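Local structure of NADPH-dependent aldehyde reductase YqhD (Escherichia coli, 4QGS) at residues 205-210 with 234-239; 201-206 with 342-347. The protein reduces a broad range of short-chain aldehydes to the corresponding primary alcohols, using NADPH and one catalytic zinc ion per subunit. All blocks are in the same frame, centred on the assembly; numbering follows the deposited sequence.

Contact 1: 205-210 with 234-239. With ZN (zinc ion), chain B.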
# COMPACT_ATOMS: atom_id res chain seq x y z
N ASP A 205 4.82 -0.27 6.68
CA ASP A 205 4.54 0.13 5.30
C ASP A 205 3.84 1.49 5.28
O ASP A 205 4.22 2.38 4.49
CB ASP A 205 3.70 -0.93 4.60
CG ASP A 205 3.50 -0.66 3.11
OD1 ASP A 205 4.45 -0.22 2.39
OD2 ASP A 205 2.37 -0.89 2.64
N ALA A 206 2.86 1.67 6.16
CA ALA A 206 2.21 2.99 6.26
C ALA A 206 3.21 4.10 6.62
O ALA A 206 3.18 5.20 6.04
CB ALA A 206 1.08 2.95 7.29
N PHE A 207 4.10 3.81 7.55
CA PHE A 207 5.10 4.76 8.01
C PHE A 207 5.99 5.17 6.84
O PHE A 207 6.25 6.36 6.60
CB PHE A 207 5.93 4.14 9.15
CG PHE A 207 6.83 5.12 9.88
CD1 PHE A 207 6.45 5.65 11.11
CD2 PHE A 207 8.06 5.49 9.35
CE1 PHE A 207 7.29 6.53 11.80
CE2 PHE A 207 8.90 6.38 10.03
CZ PHE A 207 8.51 6.89 11.25
N VAL A 208 6.43 4.17 6.08
CA VAL A 208 7.34 4.44 4.98
C VAL A 208 6.63 5.12 3.82
O VAL A 208 7.19 6.05 3.24
CB VAL A 208 8.03 3.14 4.51
CG1 VAL A 208 8.89 3.42 3.28
CG2 VAL A 208 8.88 2.59 5.65
N HIS A 209 5.39 4.72 3.50
CA HIS A 209 4.65 5.45 2.46
C HIS A 209 4.57 6.94 2.81
O HIS A 209 4.67 7.79 1.92
CB HIS A 209 3.25 4.88 2.26
CG HIS A 209 3.22 3.68 1.35
ND1 HIS A 209 2.61 3.69 0.12
CD2 HIS A 209 3.75 2.44 1.50
CE1 HIS A 209 2.75 2.51 -0.46
NE2 HIS A 209 3.44 1.73 0.36
N THR A 210 4.41 7.24 4.10
CA THR A 210 4.34 8.62 4.55
C THR A 210 5.68 9.33 4.34
O THR A 210 5.72 10.41 3.75
CB THR A 210 3.92 8.72 6.01
OG1 THR A 210 2.67 8.04 6.18
CG2 THR A 210 3.77 10.21 6.44
N THR A 234 1.02 9.45 15.09
CA THR A 234 -0.05 8.51 15.43
C THR A 234 0.43 7.06 15.33
O THR A 234 0.14 6.24 16.19
CB THR A 234 -1.27 8.72 14.52
OG1 THR A 234 -1.75 10.07 14.70
CG2 THR A 234 -2.39 7.75 14.90
N LEU A 235 1.16 6.75 14.27
CA LEU A 235 1.68 5.39 14.09
C LEU A 235 2.70 5.05 15.18
O LEU A 235 2.75 3.90 15.66
CB LEU A 235 2.30 5.23 12.70
CG LEU A 235 1.33 5.24 11.51
CD1 LEU A 235 2.07 5.27 10.17
CD2 LEU A 235 0.35 4.06 11.57
N ILE A 236 3.52 6.01 15.57
CA ILE A 236 4.53 5.75 16.61
C ILE A 236 3.86 5.53 17.96
O ILE A 236 4.26 4.65 18.74
CB ILE A 236 5.55 6.90 16.70
CG1 ILE A 236 6.45 6.86 15.46
CG2 ILE A 236 6.38 6.80 17.96
CD1 ILE A 236 7.18 8.17 15.18
N GLU A 237 2.80 6.29 18.23
CA GLU A 237 2.10 6.14 19.50
C GLU A 237 1.27 4.86 19.58
O GLU A 237 1.39 4.11 20.55
CB GLU A 237 1.19 7.35 19.78
CG GLU A 237 0.53 7.23 21.16
CD GLU A 237 -0.02 8.55 21.68
OE1 GLU A 237 0.00 9.55 20.92
OE2 GLU A 237 -0.47 8.59 22.85
N ASP A 238 0.44 4.61 18.57
CA ASP A 238 -0.53 3.51 18.68
C ASP A 238 -0.14 2.25 17.91
O ASP A 238 -0.72 1.19 18.13
CB ASP A 238 -1.92 3.99 18.22
CG ASP A 238 -2.68 4.72 19.31
OD1 ASP A 238 -2.08 5.02 20.37
OD2 ASP A 238 -3.88 4.99 19.12
N GLY A 239 0.83 2.36 17.01
CA GLY A 239 1.31 1.18 16.29
C GLY A 239 1.80 0.08 17.21
O GLY A 239 1.36 -1.07 17.08
ZN ZN B . 4.48 -0.06 0.27
O HOH W 1 3.90 -0.28 -1.74
O HOH W 2 2.55 -1.00 0.32

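Contact 2: 201-206 with 342-347. With ZN (zinc ion), chain B.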
# COMPACT_ATOMS: atom_id res chain seq x y z
N ASN A 201 3.97 -5.33 9.87
CA ASN A 201 4.28 -4.95 8.49
C ASN A 201 3.42 -3.79 8.00
O ASN A 201 3.90 -2.90 7.29
CB ASN A 201 4.10 -6.12 7.53
CG ASN A 201 5.19 -7.17 7.66
OD1 ASN A 201 6.22 -6.94 8.29
ND2 ASN A 201 4.95 -8.33 7.05
N GLY A 202 2.14 -3.82 8.36
CA GLY A 202 1.23 -2.75 7.96
C GLY A 202 1.64 -1.42 8.54
O GLY A 202 1.57 -0.38 7.86
N VAL A 203 2.05 -1.42 9.80
CA VAL A 203 2.50 -0.20 10.45
C VAL A 203 3.76 0.34 9.77
O VAL A 203 3.85 1.53 9.46
CB VAL A 203 2.75 -0.42 11.95
CG1 VAL A 203 3.49 0.77 12.56
CG2 VAL A 203 1.42 -0.64 12.66
N VAL A 204 4.72 -0.53 9.50
CA VAL A 204 5.95 -0.10 8.83
C VAL A 204 5.67 0.43 7.43
O VAL A 204 6.18 1.48 7.03
CB VAL A 204 6.96 -1.25 8.76
CG1 VAL A 204 8.14 -0.85 7.87
CG2 VAL A 204 7.46 -1.59 10.15
N ASP A 205 4.82 -0.27 6.68
CA ASP A 205 4.54 0.13 5.30
C ASP A 205 3.84 1.49 5.28
O ASP A 205 4.22 2.38 4.49
CB ASP A 205 3.70 -0.93 4.60
CG ASP A 205 3.50 -0.66 3.11
OD1 ASP A 205 4.45 -0.22 2.39
OD2 ASP A 205 2.37 -0.89 2.64
N ALA A 206 2.86 1.67 6.16
CA ALA A 206 2.21 2.99 6.26
C ALA A 206 3.21 4.10 6.62
O ALA A 206 3.18 5.20 6.04
CB ALA A 206 1.08 2.95 7.29
N ARG A 342 15.01 3.40 13.10
CA ARG A 342 15.47 2.03 13.10
C ARG A 342 14.94 1.30 14.32
O ARG A 342 14.38 0.21 14.21
CB ARG A 342 17.00 1.99 13.07
CG ARG A 342 17.56 0.62 12.75
CD ARG A 342 19.09 0.63 12.78
NE ARG A 342 19.74 1.35 11.68
CZ ARG A 342 19.87 0.86 10.45
NH1 ARG A 342 20.51 1.55 9.51
NH2 ARG A 342 19.35 -0.32 10.13
N ASN A 343 15.10 1.91 15.49
CA ASN A 343 14.63 1.29 16.72
C ASN A 343 13.13 1.04 16.72
O ASN A 343 12.66 0.00 17.19
CB ASN A 343 15.02 2.13 17.93
CG ASN A 343 14.55 1.52 19.23
OD1 ASN A 343 15.09 0.50 19.68
ND2 ASN A 343 13.53 2.12 19.84
N PHE A 344 12.37 2.00 16.19
CA PHE A 344 10.92 1.85 16.10
C PHE A 344 10.56 0.59 15.29
O PHE A 344 9.75 -0.23 15.73
CB PHE A 344 10.30 3.12 15.47
CG PHE A 344 8.81 3.02 15.22
CD1 PHE A 344 7.93 2.89 16.28
CD2 PHE A 344 8.31 3.10 13.93
CE1 PHE A 344 6.56 2.81 16.06
CE2 PHE A 344 6.94 3.01 13.70
CZ PHE A 344 6.07 2.86 14.77
N PHE A 345 11.18 0.42 14.13
CA PHE A 345 10.95 -0.76 13.29
C PHE A 345 11.33 -2.04 14.03
O PHE A 345 10.57 -3.02 14.07
CB PHE A 345 11.74 -0.67 11.99
CG PHE A 345 11.29 0.45 11.06
CD1 PHE A 345 10.08 1.09 11.25
CD2 PHE A 345 12.09 0.82 9.99
CE1 PHE A 345 9.67 2.12 10.38
CE2 PHE A 345 11.71 1.84 9.13
CZ PHE A 345 10.49 2.49 9.33
N GLU A 346 12.51 -2.04 14.66
CA GLU A 346 12.96 -3.24 15.36
C GLU A 346 12.05 -3.62 16.52
O GLU A 346 11.78 -4.82 16.72
CB GLU A 346 14.40 -3.05 15.84
CG GLU A 346 15.27 -2.66 14.67
CD GLU A 346 16.71 -3.02 14.80
OE1 GLU A 346 17.16 -3.89 14.01
OE2 GLU A 346 17.40 -2.41 15.64
N GLN A 347 11.54 -2.63 17.26
CA GLN A 347 10.65 -2.92 18.38
C GLN A 347 9.28 -3.41 17.93
O GLN A 347 8.56 -4.05 18.70
CB GLN A 347 10.50 -1.68 19.28
CG GLN A 347 11.78 -1.26 19.99
CD GLN A 347 12.44 -2.38 20.77
OE1 GLN A 347 11.78 -3.26 21.32
NE2 GLN A 347 13.77 -2.36 20.81
ZN ZN B . 4.48 -0.06 0.27
O HOH W 1 3.90 -0.28 -1.74
O HOH W 2 2.55 -1.00 0.32

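Contact 1: 205-210 with 234-239
Leu235 lays its CD1 methyl against helix 196-211, over the backbone between Ala206 and Phe207. CD1 lies 3.6 Å from Phe207 N and 3.8 Å from Ala206 CB. Its CG stands anti to its own carbonyl carbon (chi1 -70°). The axes of 205-210 and 234-239 are 10.7 Å apart at their closest, so side chains make the contact. They run nearly antiparallel, at 170°.

Phe207 makes the second touch. Its CG is anti to the backbone N (chi1 -170°), which brings the far end of the ring towards helix 222-244. There the ring edge, at CE1, meets Ile236 CD1 at 3.8 Å, with the methyl close to the ring plane. Tyr318 and Phe344 also pack on this ring.

Thr210 turns its hydroxyl back on its own helix. OG1 donates to Ala206 O at 2.9 Å, and Thr210 N gives a second bond to that oxygen from the opposite face of the carbonyl plane.

Another side of helix 196-211 carries metal ligands. Asp205 OD1 and His209 NE2, one helical turn apart, each bind the zinc ion at 2.1 Å. His278, His292 and two waters complete the site. Asp205 and His209 touch neither Leu235 nor Ile236. No hydrogen bond joins the two segments. The helix is therefore two-sided: hydrocarbon packs on one side, while a carboxylate and an imidazole project from another to the catalytic zinc.

Contact 2: 201-206 with 342-347
Phe344 is the first residue of 342-347 to touch segment 201-206. Its CG is anti to the backbone N (chi1 175°), and the ring extends towards the other helix. The ring end, CZ, reaches Val203 CG1 at 4.0 Å. The two side chains cross at about a right angle. Ile236 and Pro240 of helix 222-244 also pack on Phe344.

Phe345 follows and takes the neighbouring valine. Its CG lies beside the backbone N instead (chi1 -66°), which brings the ring against Val204. Val204 offers both methyls to this ring. CG1 stands over one face, 4.3 Å from the ring centroid and 13° off the ring normal, a CH-pi contact. CG2 approaches the CD1 atom of Phe345 at 3.9 Å. Ala297 of helix 292-306 is a further neighbour of this ring.

Gln347 lies near the end of the helix and looks back along it. Its NE2 makes a weak hydrogen bond to Asn343 OD1, one turn earlier, at 3.3 Å. Leu348 and Val350, just beyond, extend the apolar packing onto Val204.

The contact thus joins the metal-bearing helix to helix 330-347 within the helical C-terminal part of this iron-containing alcohol dehydrogenase family member. All four touching residues are buried, and no hydrogen bond crosses. The attraction is dispersive, with a CH-pi component at Phe345.

Contacts 1 and 2 share Asp205 and Ala206, and their centres are about 7 Å apart. Both contacts pack on helix 196-211, which carries the zinc ligands Asp205 and His209. Helices 222-244 and 330-347 also touch each other, through Ile236 and Phe344: Phe344 CE1 lies 3.6 Å from Ile236 CA. On the shared helix, Phe207 CD1 lies 3.7 Å from Phe344 CE2, with the two ring planes at about 40°. Phe345 joins the same apolar cluster, with its CZ 3.9 Å from Phe207 CD2. The side chain of Val204 is about 8 Å from those of the other two zinc ligands, His278 and His292.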